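PDB 3WYD: LC-Est1C from Uncultured organism, which hydrolyses carboxylic esters, serving as the C-terminal esterase domain, with an alpha/beta-hydrolase fold, of a longer metagenome-derived protein. Local coordinates for residues F37-A42 with Y104-D109; R69-A74 with D207-F212. All blocks are in the same frame, centred on the assembly; numbering follows the deposited sequence.

Contact 1. Residues F37-A42 with Y104-D109; sequences FPLVIA and YKIDPD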
ATOM      1  N   PHE A  37       9.694   3.723  29.771  1.00 17.75           N
ATOM      2  CA  PHE A  37      10.206   2.796  28.775  1.00 18.69           C
ATOM      3  C   PHE A  37      10.169   3.440  27.377  1.00 14.59           C
ATOM      4  O   PHE A  37       9.291   4.293  27.094  1.00 15.95           O
ATOM      5  CB  PHE A  37       9.357   1.511  28.764  1.00 16.85           C
ATOM      6  CG  PHE A  37       9.905   0.397  29.638  1.00 22.12           C
ATOM      7  CD1 PHE A  37      10.353   0.652  30.922  1.00 23.96           C
ATOM      8  CD2 PHE A  37      10.011  -0.889  29.149  1.00 22.22           C
ATOM      9  CE1 PHE A  37      10.926  -0.356  31.695  1.00 23.76           C
ATOM     10  CE2 PHE A  37      10.626  -1.899  29.905  1.00 21.11           C
ATOM     11  CZ  PHE A  37      11.044  -1.631  31.196  1.00 23.84           C
ATOM     12  N   PRO A  38      11.063   2.970  26.492  1.00 14.64           N
ATOM     13  CA  PRO A  38      10.960   3.350  25.070  1.00 13.76           C
ATOM     14  C   PRO A  38       9.816   2.617  24.386  1.00 15.16           C
ATOM     15  O   PRO A  38       9.360   1.577  24.857  1.00 14.30           O
ATOM     16  CB  PRO A  38      12.282   2.882  24.485  1.00 14.67           C
ATOM     17  CG  PRO A  38      12.542   1.575  25.286  1.00 15.85           C
ATOM     18  CD  PRO A  38      12.084   1.938  26.707  1.00 16.63           C
ATOM     19  N   LEU A  39       9.297   3.234  23.334  1.00 13.11           N
ATOM     20  CA  LEU A  39       8.156   2.736  22.639  1.00 11.72           C
ATOM     21  C   LEU A  39       8.539   2.609  21.174  1.00 13.11           C
ATOM     22  O   LEU A  39       9.047   3.572  20.579  1.00 14.28           O
ATOM     23  CB  LEU A  39       7.017   3.730  22.768  1.00 13.18           C
ATOM     24  CG  LEU A  39       5.737   3.541  21.953  1.00 11.89           C
ATOM     25  CD1 LEU A  39       5.106   2.133  22.213  1.00 13.74           C
ATOM     26  CD2 LEU A  39       4.739   4.665  22.222  1.00 14.41           C
ATOM     27  N   VAL A  40       8.215   1.480  20.555  1.00 11.43           N
ATOM     28  CA  VAL A  40       8.321   1.356  19.080  1.00 11.32           C
ATOM     29  C   VAL A  40       6.963   1.167  18.467  1.00 11.48           C
ATOM     30  O   VAL A  40       6.175   0.313  18.893  1.00 13.24           O
ATOM     31  CB  VAL A  40       9.216   0.169  18.674  1.00 12.52           C
ATOM     32  CG1 VAL A  40       9.296   0.057  17.159  1.00 14.84           C
ATOM     33  CG2 VAL A  40      10.557   0.289  19.226  1.00 18.67           C
ATOM     34  N   ILE A  41       6.653   1.968  17.462  1.00 10.85           N
ATOM     35  CA  ILE A  41       5.458   1.775  16.664  1.00 10.93           C
ATOM     36  C   ILE A  41       5.921   0.998  15.422  1.00 11.23           C
ATOM     37  O   ILE A  41       6.849   1.448  14.743  1.00 11.98           O
ATOM     38  CB  ILE A  41       4.871   3.142  16.232  1.00 11.16           C
ATOM     39  CG1 ILE A  41       4.551   4.015  17.469  1.00 13.75           C
ATOM     40  CG2 ILE A  41       3.675   2.919  15.297  1.00 13.02           C
ATOM     41  CD1 ILE A  41       3.639   3.339  18.513  1.00 16.02           C
ATOM     42  N   ALA A  42       5.317  -0.171  15.170  1.00 10.92           N
ATOM     43  CA  ALA A  42       5.693  -1.017  14.052  1.00 10.27           C
ATOM     44  C   ALA A  42       4.495  -1.118  13.116  1.00 12.08           C
ATOM     45  O   ALA A  42       3.402  -1.514  13.546  1.00 13.68           O
ATOM     46  CB  ALA A  42       6.075  -2.412  14.588  1.00 11.73           C
ATOM     47  N   TYR A 104       0.767   3.842  29.758  1.00 18.63           N
ATOM     48  CA  TYR A 104       2.070   3.337  30.150  1.00 19.50           C
ATOM     49  C   TYR A 104       2.995   4.517  30.382  1.00 19.01           C
ATOM     50  O   TYR A 104       2.773   5.570  29.765  1.00 19.44           O
ATOM     51  CB  TYR A 104       2.657   2.454  29.009  1.00 19.81           C
ATOM     52  CG  TYR A 104       1.871   1.176  28.817  1.00 17.74           C
ATOM     53  CD1 TYR A 104       2.195   0.064  29.583  1.00 20.39           C
ATOM     54  CD2 TYR A 104       0.680   1.176  28.097  1.00 17.60           C
ATOM     55  CE1 TYR A 104       1.400  -1.058  29.553  1.00 18.33           C
ATOM     56  CE2 TYR A 104      -0.147   0.037  28.064  1.00 20.51           C
ATOM     57  CZ  TYR A 104       0.257  -1.068  28.788  1.00 18.52           C
ATOM     58  OH  TYR A 104      -0.544  -2.198  28.785  1.00 22.48           O
ATOM     59  N   LYS A 105       4.068   4.298  31.146  1.00 17.83           N
ATOM     60  CA  LYS A 105       5.107   5.312  31.318  1.00 17.88           C
ATOM     61  C   LYS A 105       6.055   5.266  30.148  1.00 17.44           C
ATOM     62  O   LYS A 105       6.904   4.392  30.073  1.00 18.62           O
ATOM     63  CB  LYS A 105       5.899   5.128  32.619  1.00 19.99           C
ATOM     64  CG  LYS A 105       5.072   5.439  33.861  1.00 29.89           C
ATOM     65  CD  LYS A 105       5.964   5.511  35.085  1.00 31.79           C
ATOM     66  CE  LYS A 105       6.777   6.802  35.104  1.00 36.58           C
ATOM     67  NZ  LYS A 105       5.972   7.928  35.674  1.00 39.04           N
ATOM     68  N   ILE A 106       5.877   6.204  29.228  1.00 15.47           N
ATOM     69  CA  ILE A 106       6.700   6.205  28.018  1.00 15.27           C
ATOM     70  C   ILE A 106       7.672   7.383  28.045  1.00 15.26           C
ATOM     71  O   ILE A 106       7.279   8.524  28.328  1.00 15.73           O
ATOM     72  CB  ILE A 106       5.829   6.339  26.736  1.00 14.84           C
ATOM     73  CG1 ILE A 106       4.781   5.225  26.644  1.00 16.40           C
ATOM     74  CG2 ILE A 106       6.704   6.434  25.476  1.00 14.28           C
ATOM     75  CD1 ILE A 106       5.381   3.830  26.745  1.00 16.99           C
ATOM     76  N   ASP A 107       8.931   7.104  27.759  1.00 14.44           N
ATOM     77  CA  ASP A 107       9.975   8.150  27.664  1.00 14.09           C
ATOM     78  C   ASP A 107       9.735   8.988  26.401  1.00 16.30           C
ATOM     79  O   ASP A 107       9.804   8.486  25.301  1.00 13.43           O
ATOM     80  CB  ASP A 107      11.343   7.459  27.569  1.00 15.72           C
ATOM     81  CG  ASP A 107      12.491   8.412  27.534  1.00 16.98           C
ATOM     82  OD1 ASP A 107      12.295   9.602  27.193  1.00 16.03           O
ATOM     83  OD2 ASP A 107      13.630   7.960  27.787  1.00 18.97           O
ATOM     84  N   PRO A 108       9.425  10.277  26.557  1.00 14.21           N
ATOM     85  CA  PRO A 108       9.058  11.116  25.412  1.00 13.05           C
ATOM     86  C   PRO A 108      10.210  11.279  24.406  1.00 12.84           C
ATOM     87  O   PRO A 108       9.966  11.598  23.235  1.00 14.01           O
ATOM     88  CB  PRO A 108       8.690  12.474  26.064  1.00 15.79           C
ATOM     89  CG  PRO A 108       9.259  12.430  27.429  1.00 17.56           C
ATOM     90  CD  PRO A 108       9.375  10.986  27.851  1.00 15.03           C
ATOM     91  N   ASP A 109      11.433  11.025  24.856  1.00 13.52           N
ATOM     92  CA  ASP A 109      12.593  11.135  23.990  1.00 14.06           C
ATOM     93  C   ASP A 109      12.953   9.807  23.339  1.00 13.14           C
ATOM     94  O   ASP A 109      13.974   9.710  22.645  1.00 13.86           O
ATOM     95  CB  ASP A 109      13.800  11.651  24.744  1.00 15.17           C
ATOM     96  CG  ASP A 109      13.680  13.109  25.053  1.00 18.72           C
ATOM     97  OD1 ASP A 109      13.127  13.844  24.211  1.00 18.74           O
ATOM     98  OD2 ASP A 109      14.191  13.493  26.112  1.00 21.52           O
TER
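Phe37 meets Lys105 and Asp107 through flat peptide groups: its own carbonyl takes Asp107 N from above the plane, 45° out of it, while Phe37 N reaches Lys105 O with a smaller tilt of 26°. The aromatic ring of Phe37 leads away from this seam and makes an edge-to-face pair with Tyr31. The bonds Phe37 N to Lys105 O (2.9 Å) and Asp107 N to Phe37 O (2.9 Å) are nearly straight and flank the parallel bridge of Phe37 with Ile106, in which Phe37 alone spends both its N-H and its C=O on the partner strand, and Ile106 neither. Ile106 CA adds a weaker CA-H...O contact to Phe37 O at 3.4 Å, and the beta carbon of Asp107 approaches the same oxygen at 3.8 Å. The apolar part of the seam is one branch of Ile106: CG2, lying anti to the backbone N, passes over to Leu39 CB at 3.8 Å and also comes within 4.2 Å of Leu39 CD2. Just past the bridge the chain turns a corner, and Asp107 OD1 accepts from Asp109 N at 2.9 Å, forming an Asx turn, the amide reaching the oxygen from above the carboxylate plane. Past the corner, Leu39 bonds through its backbone to Arg110 and Tyr112 of strand 110-116, while the short 106-107 pairs with the start of 37-43 at Phe37. Strand 72-76 runs along the opposite edge of 37-43. Leu39 and Ile41 pack on helix 88-103, whereas Pro38 and Val40 face Tyr71 and Tyr112.

Contact 2. Residues R69-A74 with D207-F212; sequences RGYIVA and DVFDWF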
ATOM      1  N   ARG A  69      15.521  -6.139  24.891  1.00 19.57           N
ATOM      2  CA  ARG A  69      16.104  -4.809  24.999  1.00 18.60           C
ATOM      3  C   ARG A  69      15.179  -3.845  25.776  1.00 17.89           C
ATOM      4  O   ARG A  69      15.598  -2.729  26.135  1.00 20.37           O
ATOM      5  CB  ARG A  69      16.400  -4.257  23.605  1.00 18.01           C
ATOM      6  CG  ARG A  69      17.235  -5.161  22.743  1.00 17.28           C
ATOM      7  CD  ARG A  69      17.410  -4.533  21.409  1.00 19.05           C
ATOM      8  NE  ARG A  69      18.006  -5.434  20.414  1.00 18.39           N
ATOM      9  CZ  ARG A  69      19.016  -5.098  19.621  1.00 16.94           C
ATOM     10  NH1 ARG A  69      19.665  -3.938  19.787  1.00 18.35           N
ATOM     11  NH2 ARG A  69      19.397  -5.932  18.665  1.00 18.39           N
ATOM     12  N   GLY A  70      13.966  -4.288  26.085  1.00 18.31           N
ATOM     13  CA  GLY A  70      13.054  -3.534  26.947  1.00 15.98           C
ATOM     14  C   GLY A  70      12.256  -2.434  26.269  1.00 16.66           C
ATOM     15  O   GLY A  70      12.115  -1.356  26.804  1.00 18.15           O
ATOM     16  N   TYR A  71      11.671  -2.756  25.127  1.00 16.38           N
ATOM     17  CA  TYR A  71      10.774  -1.825  24.444  1.00 13.97           C
ATOM     18  C   TYR A  71       9.340  -2.262  24.573  1.00 14.76           C
ATOM     19  O   TYR A  71       9.059  -3.452  24.351  1.00 16.63           O
ATOM     20  CB  TYR A  71      11.068  -1.830  22.926  1.00 15.00           C
ATOM     21  CG  TYR A  71      12.350  -1.151  22.522  1.00 13.77           C
ATOM     22  CD1 TYR A  71      13.604  -1.758  22.697  1.00 15.26           C
ATOM     23  CD2 TYR A  71      12.316   0.168  22.069  1.00 14.12           C
ATOM     24  CE1 TYR A  71      14.781  -1.086  22.361  1.00 16.40           C
ATOM     25  CE2 TYR A  71      13.472   0.841  21.743  1.00 14.47           C
ATOM     26  CZ  TYR A  71      14.695   0.236  21.865  1.00 14.64           C
ATOM     27  OH  TYR A  71      15.846   0.874  21.488  1.00 16.39           O
ATOM     28  N   ILE A  72       8.426  -1.327  24.827  1.00 14.45           N
ATOM     29  CA  ILE A  72       7.007  -1.542  24.582  1.00 13.24           C
ATOM     30  C   ILE A  72       6.804  -1.380  23.072  1.00 13.38           C
ATOM     31  O   ILE A  72       7.484  -0.535  22.475  1.00 13.19           O
ATOM     32  CB  ILE A  72       6.140  -0.516  25.337  1.00 14.70           C
ATOM     33  CG1 ILE A  72       6.259  -0.822  26.833  1.00 15.87           C
ATOM     34  CG2 ILE A  72       4.719  -0.579  24.912  1.00 16.03           C
ATOM     35  CD1 ILE A  72       5.610   0.215  27.724  1.00 15.58           C
ATOM     36  N   VAL A  73       6.064  -2.297  22.434  1.00 15.16           N
ATOM     37  CA  VAL A  73       5.791  -2.203  20.974  1.00 13.78           C
ATOM     38  C   VAL A  73       4.293  -2.045  20.776  1.00 15.60           C
ATOM     39  O   VAL A  73       3.501  -2.795  21.362  1.00 15.41           O
ATOM     40  CB  VAL A  73       6.247  -3.479  20.222  1.00 13.17           C
ATOM     41  CG1 VAL A  73       6.013  -3.314  18.697  1.00 12.93           C
ATOM     42  CG2 VAL A  73       7.724  -3.793  20.518  1.00 15.44           C
ATOM     43  N   ALA A  74       3.876  -1.089  19.955  1.00 11.89           N
ATOM     44  CA  ALA A  74       2.492  -1.015  19.509  1.00 11.71           C
ATOM     45  C   ALA A  74       2.392  -1.217  18.021  1.00 12.62           C
ATOM     46  O   ALA A  74       3.137  -0.590  17.242  1.00 11.82           O
ATOM     47  CB  ALA A  74       1.836   0.353  19.910  1.00 15.28           C
ATOM     48  N   ASP A 207      19.273  -4.755  13.245  1.00 15.00           N
ATOM     49  CA  ASP A 207      19.831  -3.471  12.873  1.00 13.42           C
ATOM     50  C   ASP A 207      18.868  -2.348  13.299  1.00 13.97           C
ATOM     51  O   ASP A 207      19.299  -1.277  13.702  1.00 13.92           O
ATOM     52  CB  ASP A 207      20.033  -3.427  11.368  1.00 15.18           C
ATOM     53  CG  ASP A 207      20.955  -4.531  10.883  1.00 17.95           C
ATOM     54  OD1 ASP A 207      22.179  -4.319  10.967  1.00 21.93           O
ATOM     55  OD2 ASP A 207      20.458  -5.590  10.434  1.00 21.95           O
ATOM     56  N   VAL A 208      17.578  -2.579  13.134  1.00 12.98           N
ATOM     57  CA  VAL A 208      16.581  -1.569  13.557  1.00 12.53           C
ATOM     58  C   VAL A 208      16.657  -1.293  15.069  1.00 13.00           C
ATOM     59  O   VAL A 208      16.720  -0.121  15.486  1.00 11.71           O
ATOM     60  CB  VAL A 208      15.161  -2.039  13.198  1.00 11.35           C
ATOM     61  CG1 VAL A 208      14.065  -1.179  13.838  1.00 13.62           C
ATOM     62  CG2 VAL A 208      14.980  -2.124  11.685  1.00 13.78           C
ATOM     63  N   PHE A 209      16.675  -2.349  15.887  1.00 13.20           N
ATOM     64  CA  PHE A 209      16.757  -2.149  17.331  1.00 12.57           C
ATOM     65  C   PHE A 209      18.114  -1.584  17.728  1.00 14.07           C
ATOM     66  O   PHE A 209      18.186  -0.757  18.644  1.00 14.67           O
ATOM     67  CB  PHE A 209      16.426  -3.435  18.078  1.00 12.48           C
ATOM     68  CG  PHE A 209      14.948  -3.658  18.215  1.00 12.42           C
ATOM     69  CD1 PHE A 209      14.270  -3.137  19.322  1.00 13.15           C
ATOM     70  CD2 PHE A 209      14.237  -4.379  17.263  1.00 14.95           C
ATOM     71  CE1 PHE A 209      12.919  -3.313  19.464  1.00 14.30           C
ATOM     72  CE2 PHE A 209      12.887  -4.618  17.424  1.00 15.98           C
ATOM     73  CZ  PHE A 209      12.218  -4.095  18.514  1.00 14.65           C
ATOM     74  N   ASP A 210      19.184  -1.966  17.032  1.00 14.21           N
ATOM     75  CA  ASP A 210      20.494  -1.354  17.305  1.00 16.45           C
ATOM     76  C   ASP A 210      20.416   0.151  17.081  1.00 15.38           C
ATOM     77  O   ASP A 210      20.975   0.923  17.847  1.00 16.01           O
ATOM     78  CB  ASP A 210      21.593  -1.907  16.391  1.00 14.87           C
ATOM     79  CG  ASP A 210      22.067  -3.316  16.780  1.00 19.02           C
ATOM     80  OD1 ASP A 210      21.654  -3.838  17.822  1.00 19.92           O
ATOM     81  OD2 ASP A 210      22.799  -3.923  15.950  1.00 21.24           O
ATOM     82  N   TRP A 211      19.754   0.565  16.012  1.00 13.65           N
ATOM     83  CA  TRP A 211      19.597   1.989  15.689  1.00 12.30           C
ATOM     84  C   TRP A 211      18.780   2.711  16.747  1.00 13.38           C
ATOM     85  O   TRP A 211      19.138   3.812  17.184  1.00 13.40           O
ATOM     86  CB  TRP A 211      18.895   2.120  14.316  1.00 12.66           C
ATOM     87  CG  TRP A 211      18.940   3.523  13.754  1.00 11.71           C
ATOM     88  CD1 TRP A 211      17.903   4.407  13.653  1.00 12.62           C
ATOM     89  CD2 TRP A 211      20.064   4.140  13.157  1.00 12.49           C
ATOM     90  NE1 TRP A 211      18.324   5.559  13.023  1.00 12.05           N
ATOM     91  CE2 TRP A 211      19.650   5.427  12.708  1.00 11.07           C
ATOM     92  CE3 TRP A 211      21.386   3.726  12.939  1.00 12.54           C
ATOM     93  CZ2 TRP A 211      20.511   6.302  12.036  1.00 11.13           C
ATOM     94  CZ3 TRP A 211      22.253   4.592  12.297  1.00 13.33           C
ATOM     95  CH2 TRP A 211      21.823   5.887  11.880  1.00 12.34           C
ATOM     96  N   PHE A 212      17.733   2.085  17.246  1.00 11.84           N
ATOM     97  CA  PHE A 212      16.897   2.746  18.243  1.00 12.25           C
ATOM     98  C   PHE A 212      17.600   2.778  19.609  1.00 13.90           C
ATOM     99  O   PHE A 212      17.504   3.774  20.331  1.00 15.87           O
ATOM    100  CB  PHE A 212      15.525   2.069  18.350  1.00 11.28           C
ATOM    101  CG  PHE A 212      14.700   2.090  17.068  1.00 11.26           C
ATOM    102  CD1 PHE A 212      14.928   3.024  16.055  1.00 11.80           C
ATOM    103  CD2 PHE A 212      13.578   1.265  16.970  1.00 11.42           C
ATOM    104  CE1 PHE A 212      14.104   3.082  14.926  1.00 12.16           C
ATOM    105  CE2 PHE A 212      12.781   1.258  15.801  1.00 11.85           C
ATOM    106  CZ  PHE A 212      12.985   2.222  14.811  1.00 10.69           C
TER
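Arg69 lies across Phe209 with the centre of its guanidinium over the beta carbon, Phe209 CB standing 3.4 Å from Arg69 CZ, and it offers its edge to Asp210. CG sits beside the backbone N (chi1 -53°) and the chain then runs extended to NE, which carries the charge over from the end of helix 57-69 to helix 205-213. Both terminal nitrogens close on a single oxygen: Arg69 NH1 to Asp210 OD1 is 2.8 Å and fairly straight (159°), using the anti lone pair, whereas Arg69 NH2 to Asp210 OD1 is longer, 3.2 Å, and comes from above the carboxylate plane. The cation is further balanced by Glu65 at NE and Asp213 at NH1, and Asp210 OD2 has a salt bridge with Lys206. A leucine in place of Arg69 would probably leave Asp210 and Asp213 without this cation and loosen the link between the two helices. Alongside, Phe209 drives its edge into one face of Tyr71 in a T-shaped pair, centroids 5.1 Å apart and planes at 78°; the nearest carbons are Phe209 CE1 and Tyr71 CD1, 3.7 Å apart. Farther out, Tyr71 OH rests 3.4 Å from Phe212 CB, the two side chains crossing at about a right angle, and that hydroxyl is hydrogen-bonded to Asp213. The ring of Phe212 stacks with Tyr112. Helices 57-69 and 205-213 thus share one side of the central sheet, joined by salt bridges and aromatics, consistent with helices A and F of the alpha/beta-hydrolase fold.

In the fold
Contacts 1 and 2 lie with their centres about 10 Å apart and share the sheet, since strands 37-43 and 72-76 are parallel neighbours. Probable hydrogen bonds join them directly, Val40 N to Ile72 O at 2.9 Å and Val40 O to Ala74 N at 2.9 Å; Phe37 CD2 also packs 3.2 Å from Gly70 O. Contact 1 pairs 106-107 with the start of strand 37-43, while contact 2 fastens helix 205-213 to one side of the sheet. Along the chain their segments alternate. Neither contact includes a residue of the presumed Ser117-His197-Asp165 triad; strand 110-116, entered just after 104-109, leads to the likely nucleophile elbow at Ser117, and helix 205-213 comes shortly after His197.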